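Local coordinates for protein RNA-dependent RNA Polymerase (Bombyx mori cytoplasmic polyhedrosis virus, PDB 6TZ0) that catalyses RNA-templated RNA synthesis, making viral plus strands in transcription and probably complementary minus strands in genome replication, at residues F1093-Y1097 with A1127-S1132; A1018-Y1022 with N1136-H1140; L421-S425 with R449-Q453. Residues are numbered along the deposited sequence.

Overall arrangement
Contacts 1 and 2 belong to the C-terminal part of the polymerase, while contact 3 sits in the central polymerase domain, its centre about 33 Å from that of contact 1 and about 43 Å from that of contact 2. The first two are neighbours: helix 1118-1132, which supplies one side of contact 1, runs out into the loop that supplies 1136-1140 to contact 2, and their centres are about 20 Å apart. Contact 1 is partly buried and built from crossed helices and aromatic rings. Contact 2, buried, joins two loops and includes a tyrosine-tyrosine hydrogen bond. Contact 3 is also buried, nearer the chain's centre, and relies on aliphatic packing between two helix ends.

Contact 1. Residues F1093-Y1097 with A1127-S1132; sequences FKQGY and AFAYYS
Two helical segments, 1093-1097 of helix 1091-1101 and 1127-1132 of helix 1118-1132, cross at -78° with axes 10.9 Å apart; Tyr1097 and Phe1128 have the nearest CA atoms, 6.3 Å apart. Phe1093 leads, its t rotamer carrying the ring across to the second helix: CE1 lies 3.7 Å from Ala1127 CB and 3.5 Å from Phe1128 CD1, and the ring's edge meets the face of Tyr1131, centroids 5.5 Å apart, planes at 82°. Gly1096 makes room for the Phe1128 ring (chi1 m), whose CE1 comes 3.4 Å from Gly1096 C; a CB here would clash, 2.6 Å from Phe1128 CZ. This aromatic cluster joins helices 1091-1101 and 1118-1132 at their steep crossing in the C-terminal region, with Tyr1088 and Tyr1100 adding further rings. Tyr1097, also t, turns its face to the edge of Tyr1131 (t), centroids 4.9 Å apart and planes at 86°, with Tyr1097 CZ 3.6 Å from Tyr1131 CD2. Beyond it, Tyr1097 OH rests 3.7 Å from Ser1132 CA.

Contact 2. Residues A1018-Y1022 with N1136-H1140; sequences ALHLY and NVEYH
An inverse gamma turn centred on Leu1021 shapes the first segment here, in the C-terminal region of this reovirus-family polymerase. Residues 1018-1020 have helical angles, Leu1021 (-89/80) sits at the centre of the turn, which the hydrogen bond from Tyr1022 N to His1020 O, 3.0 Å, closes, and Tyr1022 is extended. Opposite runs the irregular loop 1136-1140: Val1137 and Glu1138 are extended, then Tyr1139 (-130/-36) and His1140 (62/71) break the line. Leu1019 and Tyr1139 have the nearest CA atoms, 7.8 Å apart. The main bump is Leu1019 (m, t), pushing into the bend of the loop: its CD1 sits 4.1 Å from Val1137 CB and 3.7 Å from Glu1138 O, while its CB is 4.1 Å from Tyr1139 CE1. Helix 1204-1211 closes this apolar pocket, Val1210 touching both Leu1019 and Val1137. In return, Tyr1139 (chi1 t) reaches over Leu1019 toward the turn, CE1 lying 3.9 Å from Leu1019 O, and tucks its tip between His1020 and Tyr1022. Phe1181 stacks on Tyr1022 and meets Tyr1139 edge-to-face, so both tyrosine rings are buried against it. His1020 CD2 lies 3.9 Å from Tyr1139 OH, and Tyr1022, swung there by its p rotamer, hydrogen-bonds that same oxygen through its OH at 3.0 Å.

Contact 3. Residues L421-S425 with R449-Q453; sequences LTTSS and RIVMQ
Leu421 (m, t) overlaps the start of helix 449-455, lodging its side chain among those of Arg449, Ile450 and Gln453. This is helix-end packing within the central polymerase domain: the C-terminal end of helix 413-422 packs against the first turn of helix 449-455, and strands 434-437 and 442-446 lie in the chain between them. Leu421 and Ile450 have the nearest CA atoms, 5.9 Å apart. From Leu421, CD2 lies 3.8 Å from Arg449 CB, CB 4.0 Å from Ile450 CD1, and CD1 3.7 Å from Gln453 CG. Ile450 (t, p) bends CD1 back so that it also touches Thr422 CG2 at 3.7 Å. Thr422 is p, and its OG1 turns back to hydrogen-bond the carbonyls of Leu418 and Asn419 in its own helix, leaving the methyl for Ile450. Past the helix end the chain folds round on itself: Thr423 is extended (-133/120), Ser424 takes left-handed angles (62/57), and Ser425 (-74/147) returns with its CB pointing toward 449-453. The contact across the segments is one of van der Waals packing, while the polar end of Arg449 is engaged elsewhere: its guanidinium hydrogen-bonds Leu492 O through NH2 and Asn494 OD1 through NH1. Leu937, from helix 927-937 of the C-terminal region, touches Ile450 and Gln453, so this corner also meets the neighbouring part of the polymerase. The Arg449 chain (m, t, t) runs straight out past the returning loop, with CD 4.1 Å from Ser425 CB.

Contact 1. Residues F1093-Y1097 with A1127-S1132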
ATOM      1  N   PHE A1093     -27.880  -4.298 -17.923  1.00 80.75           N
ATOM      2  CA  PHE A1093     -29.331  -4.356 -17.802  1.00 80.75           C
ATOM      3  C   PHE A1093     -30.013  -3.943 -19.098  1.00 80.75           C
ATOM      4  O   PHE A1093     -31.070  -4.482 -19.431  1.00 80.75           O
ATOM      5  CB  PHE A1093     -29.831  -3.467 -16.661  1.00 80.75           C
ATOM      6  CG  PHE A1093     -31.308  -3.619 -16.392  1.00 80.75           C
ATOM      7  CD1 PHE A1093     -31.764  -4.648 -15.590  1.00 80.75           C
ATOM      8  CD2 PHE A1093     -32.242  -2.774 -16.988  1.00 80.75           C
ATOM      9  CE1 PHE A1093     -33.109  -4.811 -15.356  1.00 80.75           C
ATOM     10  CE2 PHE A1093     -33.585  -2.957 -16.782  1.00 80.75           C
ATOM     11  CZ  PHE A1093     -34.016  -3.967 -15.953  1.00 80.75           C
ATOM     12  N   LYS A1094     -29.445  -2.978 -19.823  1.00 81.56           N
ATOM     13  CA  LYS A1094     -30.091  -2.499 -21.041  1.00 81.56           C
ATOM     14  C   LYS A1094     -30.079  -3.562 -22.128  1.00 81.56           C
ATOM     15  O   LYS A1094     -31.121  -3.858 -22.728  1.00 81.56           O
ATOM     16  CB  LYS A1094     -29.422  -1.216 -21.526  1.00 81.56           C
ATOM     17  CG  LYS A1094     -29.735  -0.009 -20.671  1.00 81.56           C
ATOM     18  CD  LYS A1094     -29.162   1.253 -21.273  1.00 81.56           C
ATOM     19  CE  LYS A1094     -27.657   1.315 -21.094  1.00 81.56           C
ATOM     20  NZ  LYS A1094     -27.102   2.606 -21.575  1.00 81.56           N
ATOM     21  N   GLN A1095     -28.917  -4.182 -22.360  1.00 82.14           N
ATOM     22  CA  GLN A1095     -28.841  -5.271 -23.329  1.00 82.14           C
ATOM     23  C   GLN A1095     -29.629  -6.492 -22.868  1.00 82.14           C
ATOM     24  O   GLN A1095     -30.249  -7.179 -23.695  1.00 82.14           O
ATOM     25  CB  GLN A1095     -27.378  -5.622 -23.587  1.00 82.14           C
ATOM     26  CG  GLN A1095     -26.620  -4.517 -24.316  1.00 82.14           C
ATOM     27  CD  GLN A1095     -25.132  -4.783 -24.419  1.00 82.14           C
ATOM     28  OE1 GLN A1095     -24.623  -5.763 -23.880  1.00 82.14           O
ATOM     29  NE2 GLN A1095     -24.424  -3.897 -25.105  1.00 82.14           N
ATOM     30  N   GLY A1096     -29.677  -6.735 -21.556  1.00 82.05           N
ATOM     31  CA  GLY A1096     -30.472  -7.835 -21.046  1.00 82.05           C
ATOM     32  C   GLY A1096     -31.963  -7.605 -21.191  1.00 82.05           C
ATOM     33  O   GLY A1096     -32.720  -8.541 -21.437  1.00 82.05           O
ATOM     34  N   TYR A1097     -32.411  -6.363 -21.045  1.00 81.40           N
ATOM     35  CA  TYR A1097     -33.834  -6.099 -21.186  1.00 81.40           C
ATOM     36  C   TYR A1097     -34.234  -6.078 -22.651  1.00 81.40           C
ATOM     37  O   TYR A1097     -35.380  -6.396 -22.991  1.00 81.40           O
ATOM     38  CB  TYR A1097     -34.198  -4.791 -20.492  1.00 81.40           C
ATOM     39  CG  TYR A1097     -35.678  -4.513 -20.462  1.00 81.40           C
ATOM     40  CD1 TYR A1097     -36.519  -5.230 -19.621  1.00 81.40           C
ATOM     41  CD2 TYR A1097     -36.237  -3.529 -21.265  1.00 81.40           C
ATOM     42  CE1 TYR A1097     -37.871  -4.980 -19.587  1.00 81.40           C
ATOM     43  CE2 TYR A1097     -37.589  -3.272 -21.236  1.00 81.40           C
ATOM     44  CZ  TYR A1097     -38.400  -4.000 -20.397  1.00 81.40           C
ATOM     45  OH  TYR A1097     -39.749  -3.742 -20.364  1.00 81.40           O
ATOM     46  N   ALA A1127     -35.228  -8.462 -11.709  1.00 80.44           N
ATOM     47  CA  ALA A1127     -34.998  -7.075 -12.097  1.00 80.44           C
ATOM     48  C   ALA A1127     -35.703  -6.738 -13.407  1.00 80.44           C
ATOM     49  O   ALA A1127     -36.299  -5.659 -13.534  1.00 80.44           O
ATOM     50  CB  ALA A1127     -33.499  -6.803 -12.205  1.00 80.44           C
ATOM     51  N   PHE A1128     -35.665  -7.655 -14.384  1.00 80.71           N
ATOM     52  CA  PHE A1128     -36.412  -7.411 -15.620  1.00 80.71           C
ATOM     53  C   PHE A1128     -37.912  -7.425 -15.373  1.00 80.71           C
ATOM     54  O   PHE A1128     -38.654  -6.643 -15.983  1.00 80.71           O
ATOM     55  CB  PHE A1128     -36.096  -8.438 -16.700  1.00 80.71           C
ATOM     56  CG  PHE A1128     -34.671  -8.484 -17.089  1.00 80.71           C
ATOM     57  CD1 PHE A1128     -34.029  -7.343 -17.527  1.00 80.71           C
ATOM     58  CD2 PHE A1128     -34.006  -9.691 -17.147  1.00 80.71           C
ATOM     59  CE1 PHE A1128     -32.711  -7.386 -17.898  1.00 80.71           C
ATOM     60  CE2 PHE A1128     -32.706  -9.748 -17.543  1.00 80.71           C
ATOM     61  CZ  PHE A1128     -32.050  -8.593 -17.914  1.00 80.71           C
ATOM     62  N   ALA A1129     -38.373  -8.316 -14.491  1.00 80.14           N
ATOM     63  CA  ALA A1129     -39.798  -8.383 -14.191  1.00 80.14           C
ATOM     64  C   ALA A1129     -40.271  -7.129 -13.468  1.00 80.14           C
ATOM     65  O   ALA A1129     -41.415  -6.699 -13.647  1.00 80.14           O
ATOM     66  CB  ALA A1129     -40.105  -9.630 -13.365  1.00 80.14           C
ATOM     67  N   TYR A1130     -39.405  -6.516 -12.663  1.00 77.66           N
ATOM     68  CA  TYR A1130     -39.816  -5.296 -11.987  1.00 77.66           C
ATOM     69  C   TYR A1130     -39.634  -4.070 -12.872  1.00 77.66           C
ATOM     70  O   TYR A1130     -40.240  -3.029 -12.615  1.00 77.66           O
ATOM     71  CB  TYR A1130     -39.043  -5.122 -10.683  1.00 77.66           C
ATOM     72  CG  TYR A1130     -39.675  -4.102  -9.771  1.00 77.66           C
ATOM     73  CD1 TYR A1130     -40.815  -4.420  -9.045  1.00 77.66           C
ATOM     74  CD2 TYR A1130     -39.156  -2.827  -9.649  1.00 77.66           C
ATOM     75  CE1 TYR A1130     -41.412  -3.494  -8.214  1.00 77.66           C
ATOM     76  CE2 TYR A1130     -39.749  -1.900  -8.829  1.00 77.66           C
ATOM     77  CZ  TYR A1130     -40.867  -2.235  -8.109  1.00 77.66           C
ATOM     78  OH  TYR A1130     -41.443  -1.298  -7.286  1.00 77.66           O
ATOM     79  N   TYR A1131     -38.804  -4.153 -13.907  1.00 78.66           N
ATOM     80  CA  TYR A1131     -38.752  -3.024 -14.824  1.00 78.66           C
ATOM     81  C   TYR A1131     -39.899  -3.059 -15.826  1.00 78.66           C
ATOM     82  O   TYR A1131     -40.361  -2.000 -16.265  1.00 78.66           O
ATOM     83  CB  TYR A1131     -37.413  -2.988 -15.552  1.00 78.66           C
ATOM     84  CG  TYR A1131     -37.199  -1.743 -16.384  1.00 78.66           C
ATOM     85  CD1 TYR A1131     -36.879  -0.531 -15.781  1.00 78.66           C
ATOM     86  CD2 TYR A1131     -37.312  -1.777 -17.767  1.00 78.66           C
ATOM     87  CE1 TYR A1131     -36.674   0.606 -16.528  1.00 78.66           C
ATOM     88  CE2 TYR A1131     -37.111  -0.640 -18.524  1.00 78.66           C
ATOM     89  CZ  TYR A1131     -36.794   0.549 -17.896  1.00 78.66           C
ATOM     90  OH  TYR A1131     -36.593   1.685 -18.642  1.00 78.66           O
ATOM     91  N   SER A1132     -40.369  -4.255 -16.197  1.00 77.39           N
ATOM     92  CA  SER A1132     -41.450  -4.351 -17.177  1.00 77.39           C
ATOM     93  C   SER A1132     -42.785  -3.908 -16.587  1.00 77.39           C
ATOM     94  O   SER A1132     -43.654  -3.415 -17.316  1.00 77.39           O
ATOM     95  CB  SER A1132     -41.548  -5.775 -17.716  1.00 77.39           C
ATOM     96  OG  SER A1132     -41.927  -6.679 -16.696  1.00 77.39           O
TER

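Contact 2. Residues A1018-Y1022 with N1136-H1140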
ATOM      1  N   ALA A1018     -41.935  15.803 -16.075  1.00 55.80           N
ATOM      2  CA  ALA A1018     -43.127  16.317 -15.417  1.00 55.80           C
ATOM      3  C   ALA A1018     -43.136  15.979 -13.937  1.00 55.80           C
ATOM      4  O   ALA A1018     -43.902  16.582 -13.181  1.00 55.80           O
ATOM      5  CB  ALA A1018     -44.383  15.759 -16.082  1.00 55.80           C
ATOM      6  N   LEU A1019     -42.290  15.036 -13.511  1.00 52.83           N
ATOM      7  CA  LEU A1019     -42.170  14.677 -12.106  1.00 52.83           C
ATOM      8  C   LEU A1019     -41.513  15.763 -11.270  1.00 52.83           C
ATOM      9  O   LEU A1019     -41.562  15.681 -10.041  1.00 52.83           O
ATOM     10  CB  LEU A1019     -41.375  13.382 -11.955  1.00 52.83           C
ATOM     11  CG  LEU A1019     -42.019  12.106 -12.491  1.00 52.83           C
ATOM     12  CD1 LEU A1019     -41.088  10.926 -12.328  1.00 52.83           C
ATOM     13  CD2 LEU A1019     -43.343  11.845 -11.797  1.00 52.83           C
ATOM     14  N   HIS A1020     -40.894  16.769 -11.886  1.00 52.42           N
ATOM     15  CA  HIS A1020     -40.363  17.874 -11.103  1.00 52.42           C
ATOM     16  C   HIS A1020     -41.440  18.843 -10.645  1.00 52.42           C
ATOM     17  O   HIS A1020     -41.163  19.682  -9.787  1.00 52.42           O
ATOM     18  CB  HIS A1020     -39.309  18.658 -11.889  1.00 52.42           C
ATOM     19  CG  HIS A1020     -38.105  17.855 -12.266  1.00 52.42           C
ATOM     20  ND1 HIS A1020     -37.954  17.289 -13.511  1.00 52.42           N
ATOM     21  CD2 HIS A1020     -37.013  17.492 -11.555  1.00 52.42           C
ATOM     22  CE1 HIS A1020     -36.811  16.633 -13.561  1.00 52.42           C
ATOM     23  NE2 HIS A1020     -36.220  16.738 -12.385  1.00 52.42           N
ATOM     24  N   LEU A1021     -42.659  18.736 -11.169  1.00 52.61           N
ATOM     25  CA  LEU A1021     -43.684  19.752 -10.938  1.00 52.61           C
ATOM     26  C   LEU A1021     -44.469  19.426  -9.667  1.00 52.61           C
ATOM     27  O   LEU A1021     -45.576  18.893  -9.689  1.00 52.61           O
ATOM     28  CB  LEU A1021     -44.595  19.863 -12.151  1.00 52.61           C
ATOM     29  CG  LEU A1021     -43.854  20.189 -13.445  1.00 52.61           C
ATOM     30  CD1 LEU A1021     -44.801  20.321 -14.614  1.00 52.61           C
ATOM     31  CD2 LEU A1021     -43.049  21.436 -13.276  1.00 52.61           C
ATOM     32  N   TYR A1022     -43.860  19.769  -8.536  1.00 48.81           N
ATOM     33  CA  TYR A1022     -44.476  19.579  -7.234  1.00 48.81           C
ATOM     34  C   TYR A1022     -44.018  20.686  -6.300  1.00 48.81           C
ATOM     35  O   TYR A1022     -42.880  21.148  -6.376  1.00 48.81           O
ATOM     36  CB  TYR A1022     -44.149  18.196  -6.652  1.00 48.81           C
ATOM     37  CG  TYR A1022     -42.689  17.905  -6.395  1.00 48.81           C
ATOM     38  CD1 TYR A1022     -41.888  17.359  -7.378  1.00 48.81           C
ATOM     39  CD2 TYR A1022     -42.128  18.130  -5.150  1.00 48.81           C
ATOM     40  CE1 TYR A1022     -40.562  17.081  -7.144  1.00 48.81           C
ATOM     41  CE2 TYR A1022     -40.807  17.861  -4.907  1.00 48.81           C
ATOM     42  CZ  TYR A1022     -40.033  17.332  -5.902  1.00 48.81           C
ATOM     43  OH  TYR A1022     -38.715  17.061  -5.643  1.00 48.81           O
ATOM     44  N   ASN A1136     -41.706   2.809 -15.201  1.00 71.31           N
ATOM     45  CA  ASN A1136     -41.721   3.979 -16.071  1.00 71.31           C
ATOM     46  C   ASN A1136     -41.312   5.247 -15.329  1.00 71.31           C
ATOM     47  O   ASN A1136     -40.632   6.107 -15.896  1.00 71.31           O
ATOM     48  CB  ASN A1136     -43.093   4.123 -16.734  1.00 71.31           C
ATOM     49  CG  ASN A1136     -44.244   4.114 -15.740  1.00 71.31           C
ATOM     50  OD1 ASN A1136     -44.044   4.081 -14.528  1.00 71.31           O
ATOM     51  ND2 ASN A1136     -45.462   4.141 -16.259  1.00 71.31           N
ATOM     52  N   VAL A1137     -41.708   5.392 -14.069  1.00 68.24           N
ATOM     53  CA  VAL A1137     -41.265   6.554 -13.306  1.00 68.24           C
ATOM     54  C   VAL A1137     -39.920   6.244 -12.662  1.00 68.24           C
ATOM     55  O   VAL A1137     -39.629   5.098 -12.299  1.00 68.24           O
ATOM     56  CB  VAL A1137     -42.321   6.987 -12.270  1.00 68.24           C
ATOM     57  CG1 VAL A1137     -43.626   7.352 -12.957  1.00 68.24           C
ATOM     58  CG2 VAL A1137     -42.556   5.929 -11.232  1.00 68.24           C
ATOM     59  N   GLU A1138     -39.078   7.269 -12.562  1.00 64.58           N
ATOM     60  CA  GLU A1138     -37.728   7.151 -12.029  1.00 64.58           C
ATOM     61  C   GLU A1138     -37.245   8.552 -11.692  1.00 64.58           C
ATOM     62  O   GLU A1138     -37.665   9.524 -12.324  1.00 64.58           O
ATOM     63  CB  GLU A1138     -36.787   6.456 -13.023  1.00 64.58           C
ATOM     64  CG  GLU A1138     -36.607   7.188 -14.341  1.00 64.58           C
ATOM     65  CD  GLU A1138     -35.781   6.403 -15.338  1.00 64.58           C
ATOM     66  OE1 GLU A1138     -35.382   5.262 -15.016  1.00 64.58           O
ATOM     67  OE2 GLU A1138     -35.529   6.930 -16.442  1.00 64.58           O
ATOM     68  N   TYR A1139     -36.386   8.662 -10.680  1.00 53.73           N
ATOM     69  CA  TYR A1139     -36.163  10.043 -10.268  1.00 53.73           C
ATOM     70  C   TYR A1139     -34.693  10.442 -10.160  1.00 53.73           C
ATOM     71  O   TYR A1139     -34.368  11.590 -10.480  1.00 53.73           O
ATOM     72  CB  TYR A1139     -36.893  10.296  -8.955  1.00 53.73           C
ATOM     73  CG  TYR A1139     -37.114  11.757  -8.728  1.00 53.73           C
ATOM     74  CD1 TYR A1139     -37.987  12.456  -9.540  1.00 53.73           C
ATOM     75  CD2 TYR A1139     -36.467  12.439  -7.709  1.00 53.73           C
ATOM     76  CE1 TYR A1139     -38.198  13.787  -9.364  1.00 53.73           C
ATOM     77  CE2 TYR A1139     -36.684  13.778  -7.518  1.00 53.73           C
ATOM     78  CZ  TYR A1139     -37.549  14.448  -8.352  1.00 53.73           C
ATOM     79  OH  TYR A1139     -37.775  15.781  -8.175  1.00 53.73           O
ATOM     80  N   HIS A1140     -33.814   9.536  -9.716  1.00 57.02           N
ATOM     81  CA  HIS A1140     -32.351   9.644  -9.839  1.00 57.02           C
ATOM     82  C   HIS A1140     -31.773  10.862  -9.106  1.00 57.02           C
ATOM     83  O   HIS A1140     -31.339  11.842  -9.711  1.00 57.02           O
ATOM     84  CB  HIS A1140     -31.916   9.665 -11.310  1.00 57.02           C
ATOM     85  CG  HIS A1140     -32.132   8.372 -12.028  1.00 57.02           C
ATOM     86  ND1 HIS A1140     -33.311   8.065 -12.669  1.00 57.02           N
ATOM     87  CD2 HIS A1140     -31.313   7.312 -12.222  1.00 57.02           C
ATOM     88  CE1 HIS A1140     -33.212   6.869 -13.221  1.00 57.02           C
ATOM     89  NE2 HIS A1140     -32.010   6.390 -12.963  1.00 57.02           N
TER

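Contact 3. Residues L421-S425 with R449-Q453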
ATOM      1  N   LEU A 421      -4.454  -9.517  -8.681  1.00 39.19           N
ATOM      2  CA  LEU A 421      -3.785  -8.649  -9.645  1.00 39.19           C
ATOM      3  C   LEU A 421      -4.776  -7.736 -10.355  1.00 39.19           C
ATOM      4  O   LEU A 421      -4.497  -6.549 -10.559  1.00 39.19           O
ATOM      5  CB  LEU A 421      -3.002  -9.478 -10.657  1.00 39.19           C
ATOM      6  CG  LEU A 421      -1.797 -10.202 -10.078  1.00 39.19           C
ATOM      7  CD1 LEU A 421      -1.174 -11.042 -11.150  1.00 39.19           C
ATOM      8  CD2 LEU A 421      -0.800  -9.218  -9.521  1.00 39.19           C
ATOM      9  N   THR A 422      -5.939  -8.266 -10.748  1.00 44.66           N
ATOM     10  CA  THR A 422      -6.922  -7.433 -11.439  1.00 44.66           C
ATOM     11  C   THR A 422      -7.590  -6.450 -10.486  1.00 44.66           C
ATOM     12  O   THR A 422      -8.001  -5.361 -10.900  1.00 44.66           O
ATOM     13  CB  THR A 422      -7.989  -8.289 -12.117  1.00 44.66           C
ATOM     14  OG1 THR A 422      -8.675  -9.073 -11.135  1.00 44.66           O
ATOM     15  CG2 THR A 422      -7.379  -9.199 -13.161  1.00 44.66           C
ATOM     16  N   THR A 423      -7.720  -6.814  -9.217  1.00 48.50           N
ATOM     17  CA  THR A 423      -8.439  -6.010  -8.241  1.00 48.50           C
ATOM     18  C   THR A 423      -7.614  -5.872  -6.971  1.00 48.50           C
ATOM     19  O   THR A 423      -7.273  -6.880  -6.343  1.00 48.50           O
ATOM     20  CB  THR A 423      -9.799  -6.633  -7.912  1.00 48.50           C
ATOM     21  OG1 THR A 423     -10.615  -6.662  -9.089  1.00 48.50           O
ATOM     22  CG2 THR A 423     -10.500  -5.846  -6.820  1.00 48.50           C
ATOM     23  N   SER A 424      -7.287  -4.622  -6.621  1.00 55.45           N
ATOM     24  CA  SER A 424      -6.721  -4.241  -5.321  1.00 55.45           C
ATOM     25  C   SER A 424      -5.359  -4.890  -5.058  1.00 55.45           C
ATOM     26  O   SER A 424      -5.157  -5.589  -4.064  1.00 55.45           O
ATOM     27  CB  SER A 424      -7.704  -4.537  -4.183  1.00 55.45           C
ATOM     28  OG  SER A 424      -7.156  -4.182  -2.925  1.00 55.45           O
ATOM     29  N   SER A 425      -4.423  -4.655  -5.969  1.00 61.03           N
ATOM     30  CA  SER A 425      -3.020  -4.895  -5.672  1.00 61.03           C
ATOM     31  C   SER A 425      -2.512  -3.785  -4.746  1.00 61.03           C
ATOM     32  O   SER A 425      -2.992  -2.650  -4.832  1.00 61.03           O
ATOM     33  CB  SER A 425      -2.217  -4.950  -6.975  1.00 61.03           C
ATOM     34  OG  SER A 425      -2.310  -3.736  -7.695  1.00 61.03           O
ATOM     35  N   ARG A 449       0.360  -4.693 -13.392  1.00 42.83           N
ATOM     36  CA  ARG A 449       0.774  -6.023 -12.974  1.00 42.83           C
ATOM     37  C   ARG A 449       0.107  -7.108 -13.802  1.00 42.83           C
ATOM     38  O   ARG A 449       0.655  -8.205 -13.933  1.00 42.83           O
ATOM     39  CB  ARG A 449       0.471  -6.220 -11.494  1.00 42.83           C
ATOM     40  CG  ARG A 449       1.334  -5.374 -10.603  1.00 42.83           C
ATOM     41  CD  ARG A 449       1.116  -5.698  -9.152  1.00 42.83           C
ATOM     42  NE  ARG A 449       1.971  -4.881  -8.302  1.00 42.83           N
ATOM     43  CZ  ARG A 449       3.214  -5.203  -7.970  1.00 42.83           C
ATOM     44  NH1 ARG A 449       3.752  -6.327  -8.412  1.00 42.83           N
ATOM     45  NH2 ARG A 449       3.922  -4.404  -7.193  1.00 42.83           N
ATOM     46  N   ILE A 450      -1.047  -6.817 -14.396  1.00 43.09           N
ATOM     47  CA  ILE A 450      -1.756  -7.867 -15.113  1.00 43.09           C
ATOM     48  C   ILE A 450      -1.174  -8.073 -16.517  1.00 43.09           C
ATOM     49  O   ILE A 450      -1.149  -9.202 -17.015  1.00 43.09           O
ATOM     50  CB  ILE A 450      -3.269  -7.572 -15.113  1.00 43.09           C
ATOM     51  CG1 ILE A 450      -4.060  -8.816 -15.502  1.00 43.09           C
ATOM     52  CG2 ILE A 450      -3.630  -6.384 -15.982  1.00 43.09           C
ATOM     53  CD1 ILE A 450      -3.952  -9.932 -14.487  1.00 43.09           C
ATOM     54  N   VAL A 451      -0.623  -7.034 -17.146  1.00 45.24           N
ATOM     55  CA  VAL A 451       0.073  -7.231 -18.415  1.00 45.24           C
ATOM     56  C   VAL A 451       1.425  -7.891 -18.181  1.00 45.24           C
ATOM     57  O   VAL A 451       1.850  -8.756 -18.954  1.00 45.24           O
ATOM     58  CB  VAL A 451       0.189  -5.887 -19.165  1.00 45.24           C
ATOM     59  CG1 VAL A 451       1.075  -5.992 -20.386  1.00 45.24           C
ATOM     60  CG2 VAL A 451      -1.179  -5.441 -19.606  1.00 45.24           C
ATOM     61  N   MET A 452       2.087  -7.531 -17.081  1.00 43.49           N
ATOM     62  CA  MET A 452       3.312  -8.203 -16.654  1.00 43.49           C
ATOM     63  C   MET A 452       3.073  -9.683 -16.375  1.00 43.49           C
ATOM     64  O   MET A 452       3.919 -10.525 -16.690  1.00 43.49           O
ATOM     65  CB  MET A 452       3.856  -7.487 -15.420  1.00 43.49           C
ATOM     66  CG  MET A 452       5.045  -8.100 -14.702  1.00 43.49           C
ATOM     67  SD  MET A 452       6.648  -8.140 -15.496  1.00 43.49           S
ATOM     68  CE  MET A 452       7.482  -9.331 -14.451  1.00 43.49           C
ATOM     69  N   GLN A 453       1.916 -10.020 -15.813  1.00 40.86           N
ATOM     70  CA  GLN A 453       1.596 -11.420 -15.565  1.00 40.86           C
ATOM     71  C   GLN A 453       1.209 -12.137 -16.854  1.00 40.86           C
ATOM     72  O   GLN A 453       1.499 -13.325 -17.019  1.00 40.86           O
ATOM     73  CB  GLN A 453       0.485 -11.509 -14.518  1.00 40.86           C
ATOM     74  CG  GLN A 453       0.079 -12.916 -14.139  1.00 40.86           C
ATOM     75  CD  GLN A 453       1.196 -13.695 -13.498  1.00 40.86           C
ATOM     76  OE1 GLN A 453       1.908 -13.191 -12.638  1.00 40.86           O
ATOM     77  NE2 GLN A 453       1.368 -14.931 -13.929  1.00 40.86           N
TER